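Long-range contacts in tryptophan--tRNA ligase (PDB 2YY5), which probably attaches tryptophan to its cognate tRNA, using ATP, as a homodimeric class I aminoacyl-tRNA synthetase: residues A7-Q12 with I150-N155; I11-K16 with V40-L45; Q106-F111 with K158-L163. The protein carries 1 engineered substitution. All blocks are in the same frame, centred on the assembly; numbering follows the deposited sequence.

How the contacts relate
Contacts 1 and 2 work on one strand from its two sides and share Ile11 and Gln12. Contact 1 joins residues 7-12 to 150-155, contact 2 joins 11-16 to the neighbouring parallel strand 37-42 and the turn after it, and their centres lie about 12 Å apart. Both touch the bound tryptophanyl sulfamoyl adenosine, whose indole has Gly10 over one face and the Phe41 ring edge near its nitrogen. Contact 3 sits further out, its centre about 15 Å from that of contact 1, to which Leu161 of helix 158-175 joins it by packing on Val151. Its His160 side chain comes to about 5 Å from the ligand and bonds Gln157, which also bonds the ligand. Contacts 2 and 3 do not touch.

Contact 1 (A7-Q12 with I150-N155); sequences ALTGIQ and IVPVGN. With WSA (5'-O-[(L-tryptophylamino)sulfonyl]adenosine), chain J.
Thr9 and Val153 meet beside the flat indole of the bound tryptophanyl sulfamoyl adenosine (WSA), with Thr9 OG1 3.8 Å from Val153 CG1. Gly10 CA lies over one face of the indole's six-membered ring, the bare backbone packing against it. Val151 CG1 and Val153 CG1 stand at the rim of that ring, displaced a little toward its other face, and Val151 CG1 comes to 3.7 Å from WSA CH2. The second flat group, the Pro152 ring, turns its CG and CD edge to the first strand: CG approaches Thr9 CB and CD approaches Leu8 O.

Between the backbones there is a single bridge, with Leu8 N donating to Ile150 O at 3.2 Å. A CA-H...O contact from Val151 CA to Leu8 O follows. The two strands run the same way but splay by 35°, and past this point a side chain takes over: Thr9 OG1, anti to the backbone N (chi1 -166°), donates to Pro152 O at 2.8 Å and arrives 21° out of the carbonyl plane. At the start of the pair, Ile150 turns its CD1 to Ala7 CB.

Where the chains part, the ligand lies between them. Gln12 N donates to the sulfamoyl oxygen O1S of WSA at 2.9 Å, while Gly154 N reaches the ribose, donating to O3' at 3.1 Å and more weakly to O2'. Strand 6-11 bonds on its other side to strand 37-42, as in the Rossmann core of class I synthetases. The Thr9 hydroxyl thus satisfies the buried Pro152 carbonyl, while the backbone N-H groups of Gln12 and Gly154 bond the sulfamoyl group, which stands in for the phosphate of the adenylate, and the ribose.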
loop_
_atom_site.group_PDB
_atom_site.type_symbol
_atom_site.label_atom_id
_atom_site.label_comp_id
_atom_site.label_asym_id
_atom_site.label_seq_id
_atom_site.Cartn_x
_atom_site.Cartn_y
_atom_site.Cartn_z
ATOM N N ALA B 7 18.977 6.190 14.579
ATOM C CA ALA B 7 18.018 7.272 14.252
ATOM C C ALA B 7 17.469 7.200 12.814
ATOM O O ALA B 7 18.223 7.010 11.856
ATOM C CB ALA B 7 18.687 8.628 14.449
ATOM N N LEU B 8 16.158 7.364 12.665
ATOM C CA LEU B 8 15.525 7.334 11.350
ATOM C C LEU B 8 14.576 8.508 11.177
ATOM O O LEU B 8 13.837 8.864 12.104
ATOM C CB LEU B 8 14.721 6.046 11.148
ATOM C CG LEU B 8 13.966 6.113 9.809
ATOM C CD1 LEU B 8 14.765 5.373 8.741
ATOM C CD2 LEU B 8 12.587 5.525 9.944
ATOM N N THR B 9 14.594 9.107 9.991
ATOM C CA THR B 9 13.705 10.224 9.697
ATOM C C THR B 9 13.553 10.375 8.197
ATOM O O THR B 9 14.462 10.036 7.427
ATOM C CB THR B 9 14.206 11.576 10.303
ATOM O OG1 THR B 9 13.141 12.533 10.244
ATOM C CG2 THR B 9 15.405 12.135 9.540
ATOM N N GLY B 10 12.387 10.860 7.789
ATOM C CA GLY B 10 12.123 11.050 6.380
ATOM C C GLY B 10 11.693 12.471 6.086
ATOM O O GLY B 10 11.009 13.106 6.892
ATOM N N ILE B 11 12.105 12.976 4.929
ATOM C CA ILE B 11 11.747 14.327 4.521
ATOM C C ILE B 11 11.144 14.290 3.128
ATOM O O ILE B 11 11.702 13.684 2.211
ATOM C CB ILE B 11 12.975 15.263 4.495
ATOM C CG1 ILE B 11 13.615 15.331 5.888
ATOM C CG2 ILE B 11 12.551 16.658 4.049
ATOM C CD1 ILE B 11 14.999 15.957 5.898
ATOM N N GLN B 12 9.990 14.931 2.981
ATOM C CA GLN B 12 9.311 14.999 1.693
ATOM C C GLN B 12 9.988 16.101 0.880
ATOM O O GLN B 12 10.333 17.158 1.419
ATOM C CB GLN B 12 7.830 15.334 1.894
ATOM C CG GLN B 12 6.874 14.182 1.634
ATOM C CD GLN B 12 5.418 14.549 1.909
ATOM O OE1 GLN B 12 5.014 14.728 3.063
ATOM N NE2 GLN B 12 4.627 14.672 0.845
ATOM N N ILE B 150 15.307 6.330 17.996
ATOM C CA ILE B 150 14.602 7.594 17.954
ATOM C C ILE B 150 14.216 7.994 16.532
ATOM O O ILE B 150 14.736 7.465 15.546
ATOM C CB ILE B 150 15.417 8.750 18.627
ATOM C CG1 ILE B 150 16.546 9.253 17.715
ATOM C CG2 ILE B 150 15.945 8.279 19.972
ATOM C CD1 ILE B 150 17.629 8.277 17.489
ATOM N N VAL B 151 13.271 8.919 16.442
ATOM C CA VAL B 151 12.790 9.411 15.171
ATOM C C VAL B 151 12.746 10.919 15.314
ATOM O O VAL B 151 11.791 11.471 15.858
ATOM C CB VAL B 151 11.373 8.867 14.859
ATOM C CG1 VAL B 151 10.866 9.432 13.546
ATOM C CG2 VAL B 151 11.407 7.357 14.788
ATOM N N PRO B 152 13.804 11.607 14.860
ATOM C CA PRO B 152 13.833 13.069 14.969
ATOM C C PRO B 152 12.908 13.772 13.980
ATOM O O PRO B 152 13.097 13.685 12.756
ATOM C CB PRO B 152 15.311 13.402 14.770
ATOM C CG PRO B 152 15.823 12.277 13.940
ATOM C CD PRO B 152 15.134 11.071 14.514
ATOM N N VAL B 153 11.911 14.471 14.524
ATOM C CA VAL B 153 10.928 15.169 13.705
ATOM C C VAL B 153 10.389 16.431 14.357
ATOM O O VAL B 153 10.674 16.717 15.519
ATOM C CB VAL B 153 9.717 14.265 13.424
ATOM C CG1 VAL B 153 10.068 13.202 12.418
ATOM C CG2 VAL B 153 9.271 13.620 14.723
ATOM N N GLY B 154 9.587 17.169 13.594
ATOM C CA GLY B 154 8.983 18.386 14.098
ATOM C C GLY B 154 7.775 18.043 14.950
ATOM O O GLY B 154 7.272 16.915 14.915
ATOM N N ASN B 155 7.310 19.021 15.717
ATOM C CA ASN B 155 6.170 18.838 16.595
ATOM C C ASN B 155 4.974 18.236 15.877
ATOM O O ASN B 155 4.367 17.292 16.366
ATOM C CB ASN B 155 5.762 20.173 17.200
ATOM C CG ASN B 155 4.632 20.034 18.191
ATOM O OD1 ASN B 155 4.809 19.486 19.275
ATOM N ND2 ASN B 155 3.456 20.517 17.818
HETATM C CD2 WSA J . 8.686 10.723 7.911
HETATM C CE3 WSA J . 9.407 11.419 8.875
HETATM C CZ3 WSA J . 10.037 10.719 9.896
HETATM C CH2 WSA J . 9.945 9.331 9.951
HETATM C CZ2 WSA J . 9.222 8.639 8.987
HETATM C CE2 WSA J . 8.592 9.339 7.965
HETATM N N11 WSA J . 7.869 8.948 6.918
HETATM C CD1 WSA J . 7.506 10.012 6.208
HETATM C CG WSA J . 7.984 11.117 6.777
HETATM C CB WSA J . 7.805 12.543 6.262
HETATM C CA WSA J . 7.037 13.410 7.263
HETATM N NH3 WSA J . 5.722 12.824 7.550
HETATM C C WSA J . 6.858 14.809 6.667
HETATM O O WSA J . 6.006 15.009 5.808
HETATM N NS WSA J . 7.659 15.768 7.118
HETATM S S WSA J . 7.724 16.999 6.049
HETATM O O1S WSA J . 8.252 16.510 4.733
HETATM O O2S WSA J . 6.352 17.566 5.831
HETATM O "O5'" WSA J . 8.604 17.974 6.619
HETATM C "C5'" WSA J . 9.909 17.553 7.033
HETATM C "C4'" WSA J . 10.218 17.809 8.511
HETATM O "O4'" WSA J . 10.050 19.207 8.809
HETATM C "C3'" WSA J . 9.311 17.044 9.478
HETATM O "O3'" WSA J . 10.075 16.594 10.600
HETATM C "C2'" WSA J . 8.336 18.133 9.921
HETATM O "O2'" WSA J . 7.816 17.816 11.216
HETATM C "C1'" WSA J . 9.323 19.291 10.044
HETATM N N9 WSA J . 8.592 20.580 10.104
HETATM C C8 WSA J . 7.675 20.976 9.225
HETATM N N7 WSA J . 7.257 22.201 9.534
HETATM C C5 WSA J . 7.918 22.590 10.623
HETATM C C4 WSA J . 8.761 21.550 10.991
HETATM N N3 WSA J . 9.542 21.695 12.075
HETATM C C2 WSA J . 9.514 22.812 12.782
HETATM N N1 WSA J . 8.724 23.820 12.455
HETATM C C6 WSA J . 7.917 23.745 11.386
HETATM N N6 WSA J . 7.133 24.769 11.050
#

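Contact 2 (I11-K16 with V40-L45); sequences IQASGK and VFVADL. With WSA (5'-O-[(L-tryptophylamino)sulfonyl]adenosine), chain J.
Ile11 is gripped from both ends by the backbone of 40-45. Its N donates to Phe41 O at 2.9 Å, almost straight at 171°, and its O accepts from Ala43 N at 2.9 Å, the donor lying 51° out of the carbonyl plane. Val42, opposite Ile11 in this parallel bridge, adds a CA-H...O contact to the same Ile11 O. Just beyond, Ala43 is the centre of an inverse gamma turn, with Asp44 N bonded to Val42 O, and the strand gives way to a short, weakly bonded helical turn. There Leu45 O bonds to Tyr94 OH of the second subunit.

Apolar contacts are few. Val42 CG1, anti to its own backbone N (chi1 175°), meets Ala13 CB at 4.1 Å, and both side chains also touch Asn61 of helix 54-71. The Gln12 CG methylene passes 3.5 Å from Ala43 O.

An aromatic contact to the ligand comes from Phe41, whose ring edge faces the indole nitrogen, CZ 3.7 Å from WSA N11; the ring also meets that of Phe81.

With Ile11 N held by the last part of strand 37-42 and Ile11 O by the turn that follows it, the chain is fixed just where the loop to the predicted HIGH region begins, and the backbone probably gains from this a defined course past the sulfamoyl group, which Gln12 N bonds.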
loop_
_atom_site.group_PDB
_atom_site.type_symbol
_atom_site.label_atom_id
_atom_site.label_comp_id
_atom_site.label_asym_id
_atom_site.label_seq_id
_atom_site.Cartn_x
_atom_site.Cartn_y
_atom_site.Cartn_z
ATOM N N ILE B 11 12.105 12.976 4.929
ATOM C CA ILE B 11 11.747 14.327 4.521
ATOM C C ILE B 11 11.144 14.290 3.128
ATOM O O ILE B 11 11.702 13.684 2.211
ATOM C CB ILE B 11 12.975 15.263 4.495
ATOM C CG1 ILE B 11 13.615 15.331 5.888
ATOM C CG2 ILE B 11 12.551 16.658 4.049
ATOM C CD1 ILE B 11 14.999 15.957 5.898
ATOM N N GLN B 12 9.990 14.931 2.981
ATOM C CA GLN B 12 9.311 14.999 1.693
ATOM C C GLN B 12 9.988 16.101 0.880
ATOM O O GLN B 12 10.333 17.158 1.419
ATOM C CB GLN B 12 7.830 15.334 1.894
ATOM C CG GLN B 12 6.874 14.182 1.634
ATOM C CD GLN B 12 5.418 14.549 1.909
ATOM O OE1 GLN B 12 5.014 14.728 3.063
ATOM N NE2 GLN B 12 4.627 14.672 0.845
ATOM N N ALA B 13 10.198 15.855 -0.410
ATOM C CA ALA B 13 10.831 16.855 -1.262
ATOM C C ALA B 13 9.770 17.841 -1.743
ATOM O O ALA B 13 8.594 17.490 -1.865
ATOM C CB ALA B 13 11.522 16.187 -2.455
ATOM N N SER B 14 10.199 19.070 -2.017
ATOM C CA SER B 14 9.302 20.118 -2.466
ATOM C C SER B 14 10.050 21.430 -2.673
ATOM O O SER B 14 10.898 21.812 -1.858
ATOM C CB SER B 14 8.195 20.332 -1.430
ATOM O OG SER B 14 7.475 21.519 -1.695
ATOM N N GLY B 15 9.726 22.124 -3.759
ATOM C CA GLY B 15 10.366 23.397 -4.032
ATOM C C GLY B 15 9.976 24.364 -2.940
ATOM O O GLY B 15 10.423 25.505 -2.908
ATOM N N LYS B 16 9.133 23.886 -2.033
ATOM C CA LYS B 16 8.647 24.685 -0.919
ATOM C C LYS B 16 9.388 24.392 0.374
ATOM O O LYS B 16 8.921 24.765 1.453
ATOM C CB LYS B 16 7.154 24.442 -0.700
ATOM C CG LYS B 16 6.272 25.650 -0.971
ATOM C CD LYS B 16 5.657 25.639 -2.367
ATOM C CE LYS B 16 4.626 26.760 -2.488
ATOM N NZ LYS B 16 3.710 26.616 -3.647
ATOM N N VAL B 40 18.341 8.525 6.829
ATOM C CA VAL B 40 17.552 9.633 6.322
ATOM C C VAL B 40 17.113 9.330 4.890
ATOM O O VAL B 40 17.907 8.843 4.078
ATOM C CB VAL B 40 18.373 10.931 6.330
ATOM C CG1 VAL B 40 17.505 12.111 5.888
ATOM C CG2 VAL B 40 18.928 11.157 7.706
ATOM N N PHE B 41 15.859 9.619 4.567
ATOM C CA PHE B 41 15.386 9.356 3.218
ATOM C C PHE B 41 14.441 10.421 2.668
ATOM O O PHE B 41 13.796 11.168 3.416
ATOM C CB PHE B 41 14.701 7.977 3.138
ATOM C CG PHE B 41 13.444 7.868 3.962
ATOM C CD1 PHE B 41 13.502 7.548 5.319
ATOM C CD2 PHE B 41 12.198 8.105 3.384
ATOM C CE1 PHE B 41 12.338 7.467 6.092
ATOM C CE2 PHE B 41 11.025 8.026 4.145
ATOM C CZ PHE B 41 11.097 7.706 5.501
ATOM N N VAL B 42 14.386 10.481 1.344
ATOM C CA VAL B 42 13.523 11.401 0.632
ATOM C C VAL B 42 12.222 10.620 0.508
ATOM O O VAL B 42 12.142 9.652 -0.238
ATOM C CB VAL B 42 14.099 11.702 -0.766
ATOM C CG1 VAL B 42 13.131 12.575 -1.571
ATOM C CG2 VAL B 42 15.450 12.379 -0.616
ATOM N N ALA B 43 11.208 11.038 1.252
ATOM C CA ALA B 43 9.930 10.342 1.256
ATOM C C ALA B 43 9.016 10.625 0.043
ATOM O O ALA B 43 7.917 11.163 0.190
ATOM C CB ALA B 43 9.206 10.655 2.561
ATOM N N ASP B 44 9.466 10.226 -1.144
ATOM C CA ASP B 44 8.706 10.454 -2.373
ATOM C C ASP B 44 7.438 9.611 -2.526
ATOM O O ASP B 44 6.660 9.827 -3.451
ATOM C CB ASP B 44 9.602 10.253 -3.597
ATOM C CG ASP B 44 10.241 8.873 -3.643
ATOM O OD1 ASP B 44 10.650 8.464 -4.748
ATOM O OD2 ASP B 44 10.351 8.205 -2.586
ATOM N N LEU B 45 7.233 8.648 -1.634
ATOM C CA LEU B 45 6.030 7.821 -1.680
ATOM C C LEU B 45 4.915 8.574 -0.952
ATOM O O LEU B 45 3.734 8.289 -1.136
ATOM C CB LEU B 45 6.284 6.455 -1.026
ATOM C CG LEU B 45 7.283 5.560 -1.777
ATOM C CD1 LEU B 45 7.470 4.267 -1.023
ATOM C CD2 LEU B 45 6.792 5.278 -3.191
HETATM C CD2 WSA J . 8.686 10.723 7.911
HETATM C CE3 WSA J . 9.407 11.419 8.875
HETATM C CZ3 WSA J . 10.037 10.719 9.896
HETATM C CH2 WSA J . 9.945 9.331 9.951
HETATM C CZ2 WSA J . 9.222 8.639 8.987
HETATM C CE2 WSA J . 8.592 9.339 7.965
HETATM N N11 WSA J . 7.869 8.948 6.918
HETATM C CD1 WSA J . 7.506 10.012 6.208
HETATM C CG WSA J . 7.984 11.117 6.777
HETATM C CB WSA J . 7.805 12.543 6.262
HETATM C CA WSA J . 7.037 13.410 7.263
HETATM N NH3 WSA J . 5.722 12.824 7.550
HETATM C C WSA J . 6.858 14.809 6.667
HETATM O O WSA J . 6.006 15.009 5.808
HETATM N NS WSA J . 7.659 15.768 7.118
HETATM S S WSA J . 7.724 16.999 6.049
HETATM O O1S WSA J . 8.252 16.510 4.733
HETATM O O2S WSA J . 6.352 17.566 5.831
HETATM O "O5'" WSA J . 8.604 17.974 6.619
HETATM C "C5'" WSA J . 9.909 17.553 7.033
HETATM C "C4'" WSA J . 10.218 17.809 8.511
HETATM O "O4'" WSA J . 10.050 19.207 8.809
HETATM C "C3'" WSA J . 9.311 17.044 9.478
HETATM O "O3'" WSA J . 10.075 16.594 10.600
HETATM C "C2'" WSA J . 8.336 18.133 9.921
HETATM O "O2'" WSA J . 7.816 17.816 11.216
HETATM C "C1'" WSA J . 9.323 19.291 10.044
HETATM N N9 WSA J . 8.592 20.580 10.104
HETATM C C8 WSA J . 7.675 20.976 9.225
HETATM N N7 WSA J . 7.257 22.201 9.534
HETATM C C5 WSA J . 7.918 22.590 10.623
HETATM C C4 WSA J . 8.761 21.550 10.991
HETATM N N3 WSA J . 9.542 21.695 12.075
HETATM C C2 WSA J . 9.514 22.812 12.782
HETATM N N1 WSA J . 8.724 23.820 12.455
HETATM C C6 WSA J . 7.917 23.745 11.386
HETATM N N6 WSA J . 7.133 24.769 11.050
#

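Contact 3 (Q106-F111 with K158-L163); sequences QRMTQF and KQHLEL
Gln159 reaches out of helix 158-175 with its amide oxygen aimed at the first turn of helix 109-115. Its OE1 takes two donors from one residue: Thr109 N at 2.7 Å, in the carbonyl plane and on a lone pair, and Thr109 OG1 at 3.1 Å, well above that plane. The hydroxyl is placed for this by standing between the backbone N and the carbonyl carbon (chi1 62°), and the Thr109 and Gln159 side chains slant across one another.

Met108, at the N-cap position, runs alongside Gln159 in the opposite sense. Bent at chi2 (-74°) and again at chi3, it turns back so that its CE methyl lies 3.7 Å from Gln159 NE2. Its sulfur meanwhile faces two neighbours: SD is 4.3 Å from Leu163 CD1 and meets the His160 ring obliquely, 5.3 Å from the centroid. Gln110 CB also approaches that ring, at NE2. His160 ND1 is bonded to Gln157, whose OE1 in turn binds the ligand, which makes His160 a second-shell residue.

The N-terminal end of helix 109-115 would be expected to polarise the Gln159 side-chain carbonyl. The arrangement is that of a helix N-terminus bonded by a side chain from another helix: here the helix following strand 150-152 in the catalytic domain holds the start of helix 109-115, near the adenylate pocket.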
loop_
_atom_site.group_PDB
_atom_site.type_symbol
_atom_site.label_atom_id
_atom_site.label_comp_id
_atom_site.label_asym_id
_atom_site.label_seq_id
_atom_site.Cartn_x
_atom_site.Cartn_y
_atom_site.Cartn_z
ATOM N N GLN B 106 -8.875 8.074 10.531
ATOM C CA GLN B 106 -9.777 9.202 10.293
ATOM C C GLN B 106 -9.731 10.296 11.351
ATOM O O GLN B 106 -10.080 11.442 11.078
ATOM C CB GLN B 106 -11.202 8.692 10.141
ATOM C CG GLN B 106 -11.404 7.927 8.858
ATOM C CD GLN B 106 -12.790 7.348 8.735
ATOM O OE1 GLN B 106 -13.238 7.021 7.632
ATOM N NE2 GLN B 106 -13.481 7.203 9.866
ATOM N N ARG B 107 -9.310 9.942 12.562
ATOM C CA ARG B 107 -9.215 10.919 13.639
ATOM C C ARG B 107 -7.896 11.692 13.581
ATOM O O ARG B 107 -7.712 12.656 14.328
ATOM C CB ARG B 107 -9.349 10.243 15.014
ATOM C CG ARG B 107 -10.774 9.889 15.433
ATOM C CD ARG B 107 -11.250 8.631 14.743
ATOM N NE ARG B 107 -12.565 8.168 15.185
ATOM C CZ ARG B 107 -13.725 8.640 14.736
ATOM N NH1 ARG B 107 -14.866 8.148 15.204
ATOM N NH2 ARG B 107 -13.753 9.600 13.818
ATOM N N MET B 108 -6.978 11.275 12.706
ATOM C CA MET B 108 -5.692 11.967 12.583
ATOM C C MET B 108 -5.956 13.434 12.250
ATOM O O MET B 108 -6.689 13.751 11.314
ATOM C CB MET B 108 -4.829 11.328 11.491
ATOM C CG MET B 108 -4.342 9.915 11.792
ATOM S SD MET B 108 -3.017 9.821 13.024
ATOM C CE MET B 108 -3.943 9.342 14.486
ATOM N N THR B 109 -5.362 14.331 13.027
ATOM C CA THR B 109 -5.562 15.756 12.813
ATOM C C THR B 109 -5.075 16.195 11.443
ATOM O O THR B 109 -5.701 17.027 10.792
ATOM C CB THR B 109 -4.849 16.599 13.903
ATOM O OG1 THR B 109 -3.435 16.378 13.839
ATOM C CG2 THR B 109 -5.355 16.213 15.287
ATOM N N GLN B 110 -3.959 15.634 11.003
ATOM C CA GLN B 110 -3.409 15.996 9.709
ATOM C C GLN B 110 -4.368 15.611 8.591
ATOM O O GLN B 110 -4.444 16.286 7.569
ATOM C CB GLN B 110 -2.072 15.302 9.494
ATOM C CG GLN B 110 -1.027 16.181 8.857
ATOM C CD GLN B 110 -0.350 17.087 9.860
ATOM O OE1 GLN B 110 0.028 16.647 10.947
ATOM N NE2 GLN B 110 -0.175 18.354 9.498
ATOM N N PHE B 111 -5.100 14.519 8.779
ATOM C CA PHE B 111 -6.052 14.070 7.768
ATOM C C PHE B 111 -7.252 14.997 7.703
ATOM O O PHE B 111 -7.721 15.339 6.621
ATOM C CB PHE B 111 -6.544 12.658 8.070
ATOM C CG PHE B 111 -7.641 12.202 7.158
ATOM C CD1 PHE B 111 -7.429 12.106 5.785
ATOM C CD2 PHE B 111 -8.889 11.882 7.663
ATOM C CE1 PHE B 111 -8.447 11.702 4.933
ATOM C CE2 PHE B 111 -9.916 11.475 6.815
ATOM C CZ PHE B 111 -9.695 11.384 5.449
ATOM N N LYS B 158 3.942 14.431 15.874
ATOM C CA LYS B 158 3.695 13.673 17.101
ATOM C C LYS B 158 2.623 12.589 17.010
ATOM O O LYS B 158 2.849 11.463 17.456
ATOM C CB LYS B 158 3.352 14.610 18.263
ATOM C CG LYS B 158 2.949 13.860 19.537
ATOM C CD LYS B 158 2.701 14.786 20.717
ATOM C CE LYS B 158 4.001 15.213 21.368
ATOM N NZ LYS B 158 4.947 15.775 20.365
ATOM N N GLN B 159 1.458 12.924 16.463
ATOM C CA GLN B 159 0.380 11.943 16.339
ATOM C C GLN B 159 0.854 10.722 15.561
ATOM O O GLN B 159 0.505 9.586 15.894
ATOM C CB GLN B 159 -0.833 12.530 15.612
ATOM C CG GLN B 159 -1.963 13.023 16.497
ATOM C CD GLN B 159 -3.315 12.971 15.787
ATOM O OE1 GLN B 159 -3.459 13.435 14.652
ATOM N NE2 GLN B 159 -4.309 12.399 16.454
ATOM N N HIS B 160 1.637 10.970 14.516
ATOM C CA HIS B 160 2.153 9.899 13.677
ATOM C C HIS B 160 3.044 8.960 14.473
ATOM O O HIS B 160 2.952 7.739 14.326
ATOM C CB HIS B 160 2.900 10.496 12.489
ATOM C CG HIS B 160 2.000 11.196 11.519
ATOM N ND1 HIS B 160 2.424 12.244 10.732
ATOM C CD2 HIS B 160 0.701 10.984 11.202
ATOM C CE1 HIS B 160 1.421 12.651 9.971
ATOM N NE2 HIS B 160 0.363 11.903 10.238
ATOM N N LEU B 161 3.900 9.518 15.326
ATOM C CA LEU B 161 4.762 8.681 16.143
ATOM C C LEU B 161 3.925 7.842 17.109
ATOM O O LEU B 161 4.239 6.686 17.377
ATOM C CB LEU B 161 5.783 9.533 16.898
ATOM C CG LEU B 161 7.179 9.446 16.266
ATOM C CD1 LEU B 161 7.643 8.007 16.297
ATOM C CD2 LEU B 161 7.162 9.951 14.821
ATOM N N GLU B 162 2.844 8.420 17.613
ATOM C CA GLU B 162 1.960 7.704 18.518
ATOM C C GLU B 162 1.256 6.558 17.782
ATOM O O GLU B 162 1.205 5.440 18.296
ATOM C CB GLU B 162 0.927 8.665 19.115
ATOM C CG GLU B 162 1.551 9.878 19.800
ATOM C CD GLU B 162 0.518 10.867 20.338
ATOM O OE1 GLU B 162 -0.390 11.279 19.577
ATOM O OE2 GLU B 162 0.623 11.244 21.522
ATOM N N LEU B 163 0.729 6.829 16.583
ATOM C CA LEU B 163 0.034 5.803 15.789
ATOM C C LEU B 163 1.014 4.667 15.509
ATOM O O LEU B 163 0.659 3.485 15.543
ATOM C CB LEU B 163 -0.448 6.379 14.449
ATOM C CG LEU B 163 -1.669 5.775 13.728
ATOM C CD1 LEU B 163 -1.480 5.908 12.214
ATOM C CD2 LEU B 163 -1.854 4.316 14.100
#